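Local structure of mRNA export factor MEX67 (Candida albicans, 1Q40) at residues 72-76 and 105-109; 120-124 and 136-141; 150-154 and 168-173; 181-187 and 201-207. The protein probably helps carry mRNA out of the nucleus, this middle domain having the NTF2-like fold and pairing with a second protein chain, probably the Mtr2 partner. All coordinates share one frame; numbering follows the deposited sequence.

Interaction 1 of 4, residues 72-76 and 105-109; sequences YYLNN and QQLPK
Tyr73 lies against Leu107 and Pro108. Its CB turns beside the other segment rather than at it, and with CG anti to the carbonyl carbon (chi1 -62°) the ring swings in so that contact begins at the near ring carbons. Tyr73 CD1 and then CE1 meet the CD2 methyl of Leu107, CE1 at 3.8 Å, the two side chains crossing at about a right angle. Farther out the proline ring takes over: Tyr73 CZ lies 3.6 Å from Pro108 CD, and the hydroxyl OH ends 3.5 Å from Pro108 CG. The phenol is not left in purely apolar company, for OH is hydrogen-bonded to Glu144 and accepts a hydrogen bond from a water that also donates to Pro108 O. Tyr72 closes on the same proline, its CB 3.7 Å from Pro108 CG.

The polar half lies at the other end. Asn76 ND2 donates to Gln106 OE1 over 2.9 Å, nearly straight at 166°. The oxygen lies in the amide plane of Asn76, yet ND2 stands above the carbonyl plane of Gln106 and off its lone pairs, the two amides being turned 82° apart. Between the halves another water links the backbones, donating hydrogen bonds to Tyr72 O (2.8 Å) and Gln106 O (2.6 Å).

This is a buried joint between two irregular connections, one running from strand 44-49 toward helix 86-91 and the other leaving helix 96-105. Tyr73 also packs on Met47 and Val49 of strand 44-49, Phe142 of strand 134-146 and Ile206 of strand 198-208, while Leu107 meets Phe45 and Leu204.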
loop_
_atom_site.group_PDB
_atom_site.type_symbol
_atom_site.label_atom_id
_atom_site.label_comp_id
_atom_site.label_asym_id
_atom_site.label_seq_id
_atom_site.Cartn_x
_atom_site.Cartn_y
_atom_site.Cartn_z
ATOM N N TYR B 72 15.814 8.853 -10.301
ATOM C CA TYR B 72 16.669 8.147 -9.333
ATOM C C TYR B 72 16.096 6.805 -8.846
ATOM O O TYR B 72 16.830 5.963 -8.332
ATOM C CB TYR B 72 16.950 9.036 -8.115
ATOM C CG TYR B 72 18.046 10.065 -8.330
ATOM C CD1 TYR B 72 17.836 11.410 -8.047
ATOM C CD2 TYR B 72 19.291 9.685 -8.820
ATOM C CE1 TYR B 72 18.843 12.361 -8.257
ATOM C CE2 TYR B 72 20.299 10.619 -9.037
ATOM C CZ TYR B 72 20.072 11.950 -8.745
ATOM O OH TYR B 72 21.085 12.852 -8.952
ATOM N N TYR B 73 14.791 6.619 -9.024
ATOM C CA TYR B 73 14.042 5.498 -8.471
ATOM C C TYR B 73 13.686 4.391 -9.466
ATOM O O TYR B 73 13.469 3.237 -9.070
ATOM C CB TYR B 73 12.733 6.033 -7.917
ATOM C CG TYR B 73 12.887 7.026 -6.794
ATOM C CD1 TYR B 73 12.935 6.595 -5.476
ATOM C CD2 TYR B 73 12.979 8.384 -7.043
ATOM C CE1 TYR B 73 13.078 7.487 -4.426
ATOM C CE2 TYR B 73 13.113 9.310 -5.981
ATOM C CZ TYR B 73 13.146 8.849 -4.681
ATOM O OH TYR B 73 13.283 9.709 -3.612
ATOM N N LEU B 74 13.616 4.733 -10.748
ATOM C CA LEU B 74 13.004 3.848 -11.735
ATOM C C LEU B 74 13.761 2.556 -11.974
ATOM O O LEU B 74 13.140 1.507 -12.144
ATOM C CB LEU B 74 12.820 4.562 -13.076
ATOM C CG LEU B 74 11.768 5.652 -13.124
ATOM C CD1 LEU B 74 11.864 6.360 -14.459
ATOM C CD2 LEU B 74 10.394 5.078 -12.934
ATOM N N ASN B 75 15.086 2.609 -12.019
ATOM C CA ASN B 75 15.844 1.387 -12.328
ATOM C C ASN B 75 15.718 0.335 -11.231
ATOM O O ASN B 75 15.750 -0.863 -11.503
ATOM C CB ASN B 75 17.319 1.676 -12.585
ATOM C CG ASN B 75 18.047 0.465 -13.133
ATOM O OD1 ASN B 75 17.613 -0.143 -14.117
ATOM N ND2 ASN B 75 19.141 0.088 -12.486
ATOM N N ASN B 76 15.562 0.794 -9.994
ATOM C CA ASN B 76 15.435 -0.097 -8.857
ATOM C C ASN B 76 14.000 -0.392 -8.414
ATOM O O ASN B 76 13.801 -1.134 -7.451
ATOM C CB ASN B 76 16.238 0.468 -7.691
ATOM C CG ASN B 76 17.740 0.404 -7.941
ATOM O OD1 ASN B 76 18.210 -0.404 -8.746
ATOM N ND2 ASN B 76 18.493 1.264 -7.268
ATOM N N GLN B 105 21.699 3.163 -0.179
ATOM C CA GLN B 105 22.655 4.144 -0.712
ATOM C C GLN B 105 22.219 4.751 -2.042
ATOM O O GLN B 105 22.692 5.822 -2.406
ATOM C CB GLN B 105 24.034 3.507 -0.922
ATOM C CG GLN B 105 24.751 3.095 0.335
ATOM C CD GLN B 105 26.128 2.522 0.043
ATOM O OE1 GLN B 105 26.247 1.458 -0.572
ATOM N NE2 GLN B 105 27.174 3.233 0.468
ATOM N N GLN B 106 21.344 4.052 -2.769
ATOM C CA GLN B 106 20.863 4.492 -4.080
ATOM C C GLN B 106 19.543 5.269 -4.045
ATOM O O GLN B 106 18.999 5.630 -5.089
ATOM C CB GLN B 106 20.705 3.286 -5.005
ATOM C CG GLN B 106 22.006 2.542 -5.278
ATOM C CD GLN B 106 21.766 1.258 -6.038
ATOM O OE1 GLN B 106 21.370 1.285 -7.201
ATOM N NE2 GLN B 106 21.963 0.137 -5.373
ATOM N N LEU B 107 19.025 5.519 -2.854
ATOM C CA LEU B 107 17.841 6.344 -2.689
ATOM C C LEU B 107 18.288 7.778 -2.325
ATOM O O LEU B 107 19.203 7.961 -1.517
ATOM C CB LEU B 107 16.924 5.755 -1.613
ATOM C CG LEU B 107 16.245 4.427 -2.003
ATOM C CD1 LEU B 107 15.644 3.734 -0.798
ATOM C CD2 LEU B 107 15.187 4.642 -3.054
ATOM N N PRO B 108 17.682 8.791 -2.941
ATOM C CA PRO B 108 18.016 10.181 -2.592
ATOM C C PRO B 108 17.958 10.438 -1.075
ATOM O O PRO B 108 17.153 9.835 -0.349
ATOM C CB PRO B 108 16.966 10.993 -3.351
ATOM C CG PRO B 108 16.633 10.136 -4.555
ATOM C CD PRO B 108 16.699 8.719 -4.041
ATOM N N LYS B 109 18.846 11.309 -0.614
ATOM C CA LYS B 109 18.906 11.716 0.786
ATOM C C LYS B 109 17.720 12.609 1.100
ATOM O O LYS B 109 17.307 13.405 0.266
ATOM C CB LYS B 109 20.235 12.422 1.066
ATOM C CG LYS B 109 21.445 11.524 0.709
ATOM C CD LYS B 109 22.767 12.079 1.185
ATOM C CE LYS B 109 23.887 11.107 0.864
ATOM N NZ LYS B 109 25.211 11.740 0.987
HETATM O O HOH W 1 19.548 6.043 -7.632
HETATM O O HOH W 2 16.927 3.627 -6.022
HETATM O O HOH W 3 14.506 8.646 -0.989
#

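Interaction 2 of 4, residues 120-124 and 136-141; sequences LFSME and ITLHGS
Phe121 leans its ring obliquely against the backbone of Gly140 and Ser141, with Phe121 CD2 3.9 Å from Gly140 CA and Phe121 CZ 3.6 Å from Ser141 O. Gly140 has no side chain, which lets the ring come down this close. Nearer the backbone, Phe121 CB touches Leu138 CD1, and the ring continues onto Phe183 of the next strand.

Beyond Phe121 the chain enters the sheet. Strands 122-127 and 134-146 form an antiparallel beta hairpin at one side of the curved NTF2-like sheet, their axes here 4.8 Å apart. Ser122 with His139 and Glu124 with Thr137 are hydrogen-bonded pairs, each making two backbone bonds; Met123 and Leu138 form the non-hydrogen-bonded pair between them. Met123, modelled as selenomethionine, extends with CG anti to its N (chi1 -168°) alongside Ile136, its SE 4.1 Å from Ile136 CG2. Helix 14-29 packs here, Ile21 on Met123 and Ile136, Leu25 on Leu138.

The opposite face is polar and looks toward the other protein of the complex. His139 NE2 points at Glu124 OE2 across 2.9 Å, the carboxylate and ring only 25° apart. The placing of that oxygen is less sure, which leaves the detail of this His-carboxylate bond doubtful. On the other side of the ring His139 ND1 lies by Asp184, so close that this detail too is doubtful. The second carboxylate oxygen, Glu124 OE1, is met by a basic side chain of the partner protein. Ser122 OG, 3.4 Å from His139 CD2, is buried here without a hydrogen-bonding partner in the model.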
loop_
_atom_site.group_PDB
_atom_site.type_symbol
_atom_site.label_atom_id
_atom_site.label_comp_id
_atom_site.label_asym_id
_atom_site.label_seq_id
_atom_site.Cartn_x
_atom_site.Cartn_y
_atom_site.Cartn_z
ATOM N N LEU B 120 1.763 15.700 9.129
ATOM C CA LEU B 120 1.880 15.301 7.715
ATOM C C LEU B 120 1.755 13.784 7.529
ATOM O O LEU B 120 1.621 13.299 6.400
ATOM C CB LEU B 120 3.222 15.737 7.121
ATOM C CG LEU B 120 3.623 17.208 7.162
ATOM C CD1 LEU B 120 4.969 17.396 6.475
ATOM C CD2 LEU B 120 2.565 18.095 6.523
ATOM N N PHE B 121 1.810 13.050 8.636
ATOM C CA PHE B 121 1.957 11.609 8.633
ATOM C C PHE B 121 0.740 10.905 9.225
ATOM O O PHE B 121 0.061 11.442 10.110
ATOM C CB PHE B 121 3.221 11.229 9.413
ATOM C CG PHE B 121 4.478 11.791 8.819
ATOM C CD1 PHE B 121 4.957 13.037 9.220
ATOM C CD2 PHE B 121 5.176 11.089 7.842
ATOM C CE1 PHE B 121 6.116 13.568 8.656
ATOM C CE2 PHE B 121 6.336 11.616 7.267
ATOM C CZ PHE B 121 6.803 12.853 7.667
ATOM N N SER B 122 0.442 9.722 8.695
ATOM C CA SER B 122 -0.493 8.796 9.330
ATOM C C SER B 122 0.156 7.421 9.449
ATOM O O SER B 122 1.079 7.086 8.704
ATOM C CB SER B 122 -1.825 8.720 8.572
ATOM O OG SER B 122 -1.684 8.164 7.275
HETATM N N MSE B 123 -0.336 6.633 10.397
HETATM C CA MSE B 123 0.278 5.357 10.740
HETATM C C MSE B 123 -0.767 4.370 11.246
HETATM O O MSE B 123 -1.671 4.758 11.975
HETATM C CB MSE B 123 1.331 5.595 11.826
HETATM C CG MSE B 123 2.279 4.424 12.108
HETATM SE SE MSE B 123 3.533 4.796 13.605
HETATM C CE MSE B 123 3.657 6.683 13.453
ATOM N N GLU B 124 -0.633 3.106 10.846
ATOM C CA GLU B 124 -1.358 1.988 11.454
ATOM C C GLU B 124 -0.352 1.021 12.071
ATOM O O GLU B 124 0.718 0.800 11.516
ATOM C CB GLU B 124 -2.187 1.243 10.410
ATOM C CG GLU B 124 -3.161 2.114 9.637
ATOM C CD GLU B 124 -2.541 2.800 8.429
ATOM O OE1 GLU B 124 -2.561 4.038 8.389
ATOM O OE2 GLU B 124 -2.036 2.108 7.513
ATOM N N ILE B 136 3.941 -2.265 11.063
ATOM C CA ILE B 136 3.898 -0.812 11.132
ATOM C C ILE B 136 3.884 -0.241 9.713
ATOM O O ILE B 136 4.809 -0.481 8.943
ATOM C CB ILE B 136 5.124 -0.260 11.889
ATOM C CG1 ILE B 136 5.269 -0.911 13.270
ATOM C CG2 ILE B 136 5.010 1.258 12.017
ATOM C CD1 ILE B 136 6.629 -0.703 13.911
ATOM N N THR B 137 2.838 0.511 9.381
ATOM C CA THR B 137 2.748 1.200 8.097
ATOM C C THR B 137 2.653 2.714 8.295
ATOM O O THR B 137 1.787 3.207 9.020
ATOM C CB THR B 137 1.558 0.668 7.295
ATOM O OG1 THR B 137 1.819 -0.689 6.929
ATOM C CG2 THR B 137 1.414 1.361 5.955
ATOM N N LEU B 138 3.558 3.437 7.642
ATOM C CA LEU B 138 3.640 4.881 7.723
ATOM C C LEU B 138 3.329 5.479 6.359
ATOM O O LEU B 138 3.767 4.958 5.335
ATOM C CB LEU B 138 5.049 5.289 8.162
ATOM C CG LEU B 138 5.337 6.795 8.273
ATOM C CD1 LEU B 138 4.562 7.391 9.417
ATOM C CD2 LEU B 138 6.839 7.078 8.403
ATOM N N HIS B 139 2.559 6.568 6.358
ATOM C CA HIS B 139 2.186 7.305 5.148
ATOM C C HIS B 139 2.559 8.765 5.332
ATOM O O HIS B 139 2.349 9.325 6.403
ATOM C CB HIS B 139 0.682 7.225 4.877
ATOM C CG HIS B 139 0.108 5.842 4.982
ATOM N ND1 HIS B 139 0.078 4.967 3.919
ATOM C CD2 HIS B 139 -0.497 5.205 6.011
ATOM C CE1 HIS B 139 -0.486 3.836 4.303
ATOM N NE2 HIS B 139 -0.842 3.954 5.570
ATOM N N GLY B 140 3.091 9.397 4.292
ATOM C CA GLY B 140 3.435 10.803 4.385
ATOM C C GLY B 140 4.173 11.350 3.184
ATOM O O GLY B 140 3.957 10.905 2.053
ATOM N N SER B 141 5.044 12.321 3.444
ATOM C CA SER B 141 5.891 12.924 2.414
ATOM C C SER B 141 7.287 13.268 2.941
ATOM O O SER B 141 7.530 13.256 4.145
ATOM C CB SER B 141 5.216 14.182 1.850
ATOM O OG SER B 141 4.989 15.143 2.883
#

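Interaction 3 of 4, residues 150-154 and 168-173; sequences VDGSA and HSGPKH
Asp151 and Ser169 bring their CA atoms within 5.7 Å, and Ala154 and Pro171 within 6.9 Å, although neither segment forms helix or strand. The contact centres on the Asp151 carboxylate. With CG anti to N (chi1 -164°) it reaches across to His173, whose NE2 donates to Asp151 OD2 over 2.7 Å at 164°. That oxygen lies in the plane of the imidazole and is met on its syn side, though tilted out of the carboxylate plane, the ring standing nearly perpendicular to the carboxylate (88°). The same OD2 sits 3.1 Å from His168 CD2.

The other oxygen, OD1, is occupied within its own segment: Ser153 N donates to it over 3.1 Å, closing an Asx turn. Both segments belong to the long excursion between strands 134-146 and 181-190, at the surface and touching crystal neighbours, with Asp151 also resting against Tyr72. Ser153 OG lies over one face of the His173 ring, toward the rim. The two histidines meet too, His173 NE2 standing over a face of His168 near its rim, while His168 NE2 donates to Pro171 O over 3.1 Å from above its carbonyl plane. At the outer end Ala154 CB packs on Pro171 CG at 3.9 Å.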
loop_
_atom_site.group_PDB
_atom_site.type_symbol
_atom_site.label_atom_id
_atom_site.label_comp_id
_atom_site.label_asym_id
_atom_site.label_seq_id
_atom_site.Cartn_x
_atom_site.Cartn_y
_atom_site.Cartn_z
ATOM N N VAL B 150 25.100 6.697 -4.045
ATOM C CA VAL B 150 25.415 5.854 -5.196
ATOM C C VAL B 150 24.335 6.054 -6.258
ATOM O O VAL B 150 23.149 5.880 -5.984
ATOM C CB VAL B 150 25.457 4.366 -4.785
ATOM C CG1 VAL B 150 25.710 3.445 -6.002
ATOM C CG2 VAL B 150 26.516 4.140 -3.720
ATOM N N ASP B 151 24.741 6.417 -7.472
ATOM C CA ASP B 151 23.780 6.718 -8.542
ATOM C C ASP B 151 23.298 5.422 -9.175
ATOM O O ASP B 151 24.046 4.775 -9.894
ATOM C CB ASP B 151 24.423 7.616 -9.605
ATOM C CG ASP B 151 23.397 8.281 -10.530
ATOM O OD1 ASP B 151 22.306 7.703 -10.791
ATOM O OD2 ASP B 151 23.614 9.408 -11.036
ATOM N N GLY B 152 22.059 5.034 -8.890
ATOM C CA GLY B 152 21.480 3.825 -9.460
ATOM C C GLY B 152 20.466 4.083 -10.563
ATOM O O GLY B 152 19.583 3.264 -10.771
ATOM N N SER B 153 20.603 5.201 -11.277
ATOM C CA SER B 153 19.582 5.674 -12.217
ATOM C C SER B 153 19.656 5.063 -13.623
ATOM O O SER B 153 18.624 4.845 -14.266
ATOM C CB SER B 153 19.632 7.209 -12.327
ATOM O OG SER B 153 20.854 7.651 -12.886
ATOM N N ALA B 154 20.867 4.804 -14.113
ATOM C CA ALA B 154 21.052 4.244 -15.461
ATOM C C ALA B 154 20.440 2.849 -15.571
ATOM O O ALA B 154 20.930 1.891 -14.955
ATOM C CB ALA B 154 22.538 4.192 -15.821
ATOM N N HIS B 168 29.205 12.189 -9.997
ATOM C CA HIS B 168 28.477 10.989 -9.553
ATOM C C HIS B 168 29.111 9.709 -10.118
ATOM O O HIS B 168 29.878 9.762 -11.079
ATOM C CB HIS B 168 27.006 11.059 -9.986
ATOM C CG HIS B 168 26.808 10.896 -11.462
ATOM N ND1 HIS B 168 26.951 11.940 -12.354
ATOM C CD2 HIS B 168 26.497 9.809 -12.205
ATOM C CE1 HIS B 168 26.727 11.501 -13.580
ATOM N NE2 HIS B 168 26.453 10.212 -13.518
ATOM N N SER B 169 28.776 8.567 -9.518
ATOM C CA SER B 169 29.243 7.263 -9.999
ATOM C C SER B 169 28.381 6.776 -11.159
ATOM O O SER B 169 27.301 7.297 -11.393
ATOM C CB SER B 169 29.228 6.222 -8.870
ATOM O OG SER B 169 27.911 5.939 -8.414
ATOM N N GLY B 170 28.867 5.766 -11.873
ATOM C CA GLY B 170 28.145 5.188 -12.992
ATOM C C GLY B 170 28.215 6.030 -14.256
ATOM O O GLY B 170 28.934 7.035 -14.292
ATOM N N PRO B 171 27.465 5.627 -15.287
ATOM C CA PRO B 171 27.496 6.301 -16.595
ATOM C C PRO B 171 26.971 7.737 -16.569
ATOM O O PRO B 171 26.142 8.089 -15.720
ATOM C CB PRO B 171 26.587 5.424 -17.480
ATOM C CG PRO B 171 26.371 4.150 -16.720
ATOM C CD PRO B 171 26.523 4.492 -15.275
ATOM N N LYS B 172 27.457 8.544 -17.512
ATOM C CA LYS B 172 27.082 9.953 -17.618
ATOM C C LYS B 172 25.604 10.125 -18.000
ATOM O O LYS B 172 25.049 9.336 -18.768
ATOM C CB LYS B 172 27.977 10.674 -18.639
ATOM C CG LYS B 172 28.148 12.167 -18.380
ATOM C CD LYS B 172 29.228 12.784 -19.280
ATOM C CE LYS B 172 29.678 14.163 -18.776
ATOM N NZ LYS B 172 30.996 14.576 -19.347
ATOM N N HIS B 173 24.980 11.149 -17.419
ATOM C CA HIS B 173 23.601 11.536 -17.730
ATOM C C HIS B 173 23.358 12.978 -17.274
ATOM O O HIS B 173 24.131 13.523 -16.485
ATOM C CB HIS B 173 22.601 10.591 -17.053
ATOM C CG HIS B 173 22.628 10.657 -15.555
ATOM N ND1 HIS B 173 21.823 11.511 -14.835
ATOM C CD2 HIS B 173 23.378 9.988 -14.645
ATOM C CE1 HIS B 173 22.069 11.359 -13.545
ATOM N NE2 HIS B 173 23.007 10.441 -13.404
#

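Interaction 4 of 4, residues 181-187 and 201-207; sequences KSFDRTF and SDTLLIR
Ser182, Asp184 and Thr186 pair with Arg207, Leu205 and Thr203 through six backbone hydrogen bonds, two to each pair, the strands running antiparallel at 170° with axes 4.7 Å apart.

Two salt bridges lie on opposite faces of this ladder, each a side-on grip through NE and NH1. Arg185, extended along its chain, gives NE to Asp202 OD1 (3.0 Å, 171°) in the guanidinium plane and on the syn lone pair, and NH1 to OD2. Tyr39 also binds that OD2, and Trp28 makes a cation-pi contact with the arginine. Arg207 sends NE to Asp184 OD2 (2.8 Å) and NH1 more loosely to OD1, which also lies by His139. Both NH1 bonds are tilted from the guanidinium plane. Ser182 CB covers one face of the Arg207 group.

This hairpin lies near the centre of the curved NTF2-like sheet. On the Arg185 face the apolar contact is Phe183 CD1 with Leu204 CD1 at 4.0 Å. Phe187 lies beside the Asp202 carboxylate, its ring meeting Phe20 and Tyr24 edge-to-face.

Hydroxyls and water belong to the other face, turned to the partner protein. One water donates to Thr186 O (3.0 Å) and bonds Ser201 OG (2.7 Å). Thr186, Ser201 and Thr203 also hydrogen-bond to polar side chains of the partner chain.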
loop_
_atom_site.group_PDB
_atom_site.type_symbol
_atom_site.label_atom_id
_atom_site.label_comp_id
_atom_site.label_asym_id
_atom_site.label_seq_id
_atom_site.Cartn_x
_atom_site.Cartn_y
_atom_site.Cartn_z
ATOM N N LYS B 181 8.465 13.999 -2.535
ATOM C CA LYS B 181 7.681 12.826 -2.918
ATOM C C LYS B 181 6.727 12.459 -1.775
ATOM O O LYS B 181 6.980 12.776 -0.627
ATOM C CB LYS B 181 8.593 11.633 -3.207
ATOM C CG LYS B 181 9.717 11.889 -4.217
ATOM C CD LYS B 181 9.208 11.938 -5.643
ATOM C CE LYS B 181 10.359 11.852 -6.644
ATOM N NZ LYS B 181 11.370 12.927 -6.433
ATOM N N SER B 182 5.621 11.803 -2.099
ATOM C CA SER B 182 4.812 11.159 -1.069
ATOM C C SER B 182 5.181 9.687 -1.060
ATOM O O SER B 182 5.823 9.192 -1.992
ATOM C CB SER B 182 3.320 11.372 -1.305
ATOM O OG SER B 182 2.964 12.699 -0.963
ATOM N N PHE B 183 4.825 9.001 0.017
ATOM C CA PHE B 183 5.227 7.615 0.196
ATOM C C PHE B 183 4.405 6.883 1.248
ATOM O O PHE B 183 3.726 7.489 2.091
ATOM C CB PHE B 183 6.701 7.552 0.624
ATOM C CG PHE B 183 6.911 7.866 2.077
ATOM C CD1 PHE B 183 6.948 6.841 3.025
ATOM C CD2 PHE B 183 7.029 9.179 2.503
ATOM C CE1 PHE B 183 7.103 7.123 4.379
ATOM C CE2 PHE B 183 7.199 9.481 3.866
ATOM C CZ PHE B 183 7.243 8.455 4.803
ATOM N N ASP B 184 4.514 5.556 1.179
ATOM C CA ASP B 184 4.025 4.638 2.196
ATOM C C ASP B 184 5.116 3.603 2.453
ATOM O O ASP B 184 5.760 3.140 1.525
ATOM C CB ASP B 184 2.756 3.953 1.714
ATOM C CG ASP B 184 1.811 4.911 0.991
ATOM O OD1 ASP B 184 0.937 5.515 1.676
ATOM O OD2 ASP B 184 1.883 5.111 -0.254
ATOM N N ARG B 185 5.317 3.235 3.709
ATOM C CA ARG B 185 6.349 2.288 4.066
ATOM C C ARG B 185 5.838 1.320 5.133
ATOM O O ARG B 185 5.316 1.751 6.158
ATOM C CB ARG B 185 7.576 3.027 4.583
ATOM C CG ARG B 185 8.834 2.177 4.593
ATOM C CD ARG B 185 10.118 2.974 4.816
ATOM N NE ARG B 185 11.282 2.112 4.661
ATOM C CZ ARG B 185 12.535 2.531 4.555
ATOM N NH1 ARG B 185 13.510 1.643 4.430
ATOM N NH2 ARG B 185 12.827 3.817 4.564
ATOM N N THR B 186 6.028 0.027 4.888
ATOM C CA THR B 186 5.546 -1.049 5.752
ATOM C C THR B 186 6.715 -1.865 6.291
ATOM O O THR B 186 7.544 -2.353 5.527
ATOM C CB THR B 186 4.588 -1.964 4.959
ATOM O OG1 THR B 186 3.422 -1.229 4.596
ATOM C CG2 THR B 186 4.040 -3.106 5.821
ATOM N N PHE B 187 6.764 -2.000 7.613
ATOM C CA PHE B 187 7.748 -2.808 8.314
ATOM C C PHE B 187 7.035 -3.995 8.993
ATOM O O PHE B 187 5.988 -3.814 9.607
ATOM C CB PHE B 187 8.430 -1.986 9.414
ATOM C CG PHE B 187 9.126 -0.734 8.932
ATOM C CD1 PHE B 187 10.470 -0.759 8.597
ATOM C CD2 PHE B 187 8.448 0.477 8.873
ATOM C CE1 PHE B 187 11.129 0.394 8.184
ATOM C CE2 PHE B 187 9.091 1.641 8.458
ATOM C CZ PHE B 187 10.439 1.598 8.122
ATOM N N SER B 201 10.819 -7.606 7.130
ATOM C CA SER B 201 10.336 -7.163 5.818
ATOM C C SER B 201 10.152 -5.653 5.840
ATOM O O SER B 201 9.720 -5.092 6.839
ATOM C CB SER B 201 9.007 -7.847 5.460
ATOM O OG SER B 201 8.410 -7.258 4.306
ATOM N N ASP B 202 10.456 -5.009 4.717
ATOM C CA ASP B 202 10.469 -3.559 4.603
ATOM C C ASP B 202 10.146 -3.219 3.144
ATOM O O ASP B 202 10.944 -3.531 2.260
ATOM C CB ASP B 202 11.857 -3.078 4.991
ATOM C CG ASP B 202 11.997 -1.574 5.037
ATOM O OD1 ASP B 202 11.105 -0.834 4.570
ATOM O OD2 ASP B 202 13.020 -1.041 5.521
ATOM N N THR B 203 8.970 -2.622 2.897
ATOM C CA THR B 203 8.559 -2.215 1.550
ATOM C C THR B 203 8.278 -0.717 1.520
ATOM O O THR B 203 7.479 -0.219 2.312
ATOM C CB THR B 203 7.306 -3.001 1.049
ATOM O OG1 THR B 203 6.256 -2.999 2.033
ATOM C CG2 THR B 203 7.615 -4.457 0.891
ATOM N N LEU B 204 8.930 -0.018 0.590
ATOM C CA LEU B 204 8.809 1.420 0.434
ATOM C C LEU B 204 8.137 1.683 -0.901
ATOM O O LEU B 204 8.607 1.205 -1.924
ATOM C CB LEU B 204 10.197 2.067 0.421
ATOM C CG LEU B 204 10.300 3.571 0.132
ATOM C CD1 LEU B 204 9.452 4.401 1.086
ATOM C CD2 LEU B 204 11.740 4.010 0.207
ATOM N N LEU B 205 7.043 2.445 -0.878
ATOM C CA LEU B 205 6.343 2.863 -2.077
ATOM C C LEU B 205 6.531 4.369 -2.265
ATOM O O LEU B 205 6.260 5.147 -1.353
ATOM C CB LEU B 205 4.856 2.522 -1.987
ATOM C CG LEU B 205 4.061 2.726 -3.299
ATOM C CD1 LEU B 205 2.981 1.693 -3.430
ATOM C CD2 LEU B 205 3.417 4.113 -3.387
ATOM N N ILE B 206 6.979 4.753 -3.460
ATOM C CA ILE B 206 7.269 6.143 -3.829
ATOM C C ILE B 206 6.260 6.593 -4.883
ATOM O O ILE B 206 6.022 5.881 -5.861
ATOM C CB ILE B 206 8.704 6.233 -4.396
ATOM C CG1 ILE B 206 9.735 5.758 -3.355
ATOM C CG2 ILE B 206 9.026 7.653 -4.872
ATOM C CD1 ILE B 206 9.832 6.648 -2.105
ATOM N N ARG B 207 5.669 7.768 -4.672
ATOM C CA ARG B 207 4.607 8.306 -5.515
ATOM C C ARG B 207 4.641 9.855 -5.544
ATOM O O ARG B 207 5.380 10.493 -4.764
ATOM C CB ARG B 207 3.235 7.769 -5.061
ATOM C CG ARG B 207 2.933 7.947 -3.578
ATOM C CD ARG B 207 1.631 7.316 -3.121
ATOM N NE ARG B 207 1.440 7.424 -1.678
ATOM C CZ ARG B 207 0.832 8.440 -1.070
ATOM N NH1 ARG B 207 0.713 8.432 0.251
ATOM N NH2 ARG B 207 0.353 9.469 -1.765
HETATM O O HOH W 4 6.830 -5.143 4.565
#

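In the fold
Interactions 2 and 4 are neighbouring hairpins of one sheet, their centres about 9 Å apart, joined because strands 134-146 and 181-190 lie side by side; Ile136 O to Phe187 N (2.8 Å) is one of the backbone links. Both present a polar face to the second protein, probably Mtr2. Interaction 1 sits about 13 Å from interaction 4 between centres and packs on the face carrying Ile206 and Leu204, where Tyr73 also meets Lys181. Interaction 3 lies outside interaction 1, about 10 Å away between centres and tied by a probable hydrogen bond from Val150 N to Gln105 O (3.0 Å), but about 30 Å between centres from interaction 2. The order thus runs from partner interface through core to surface loop.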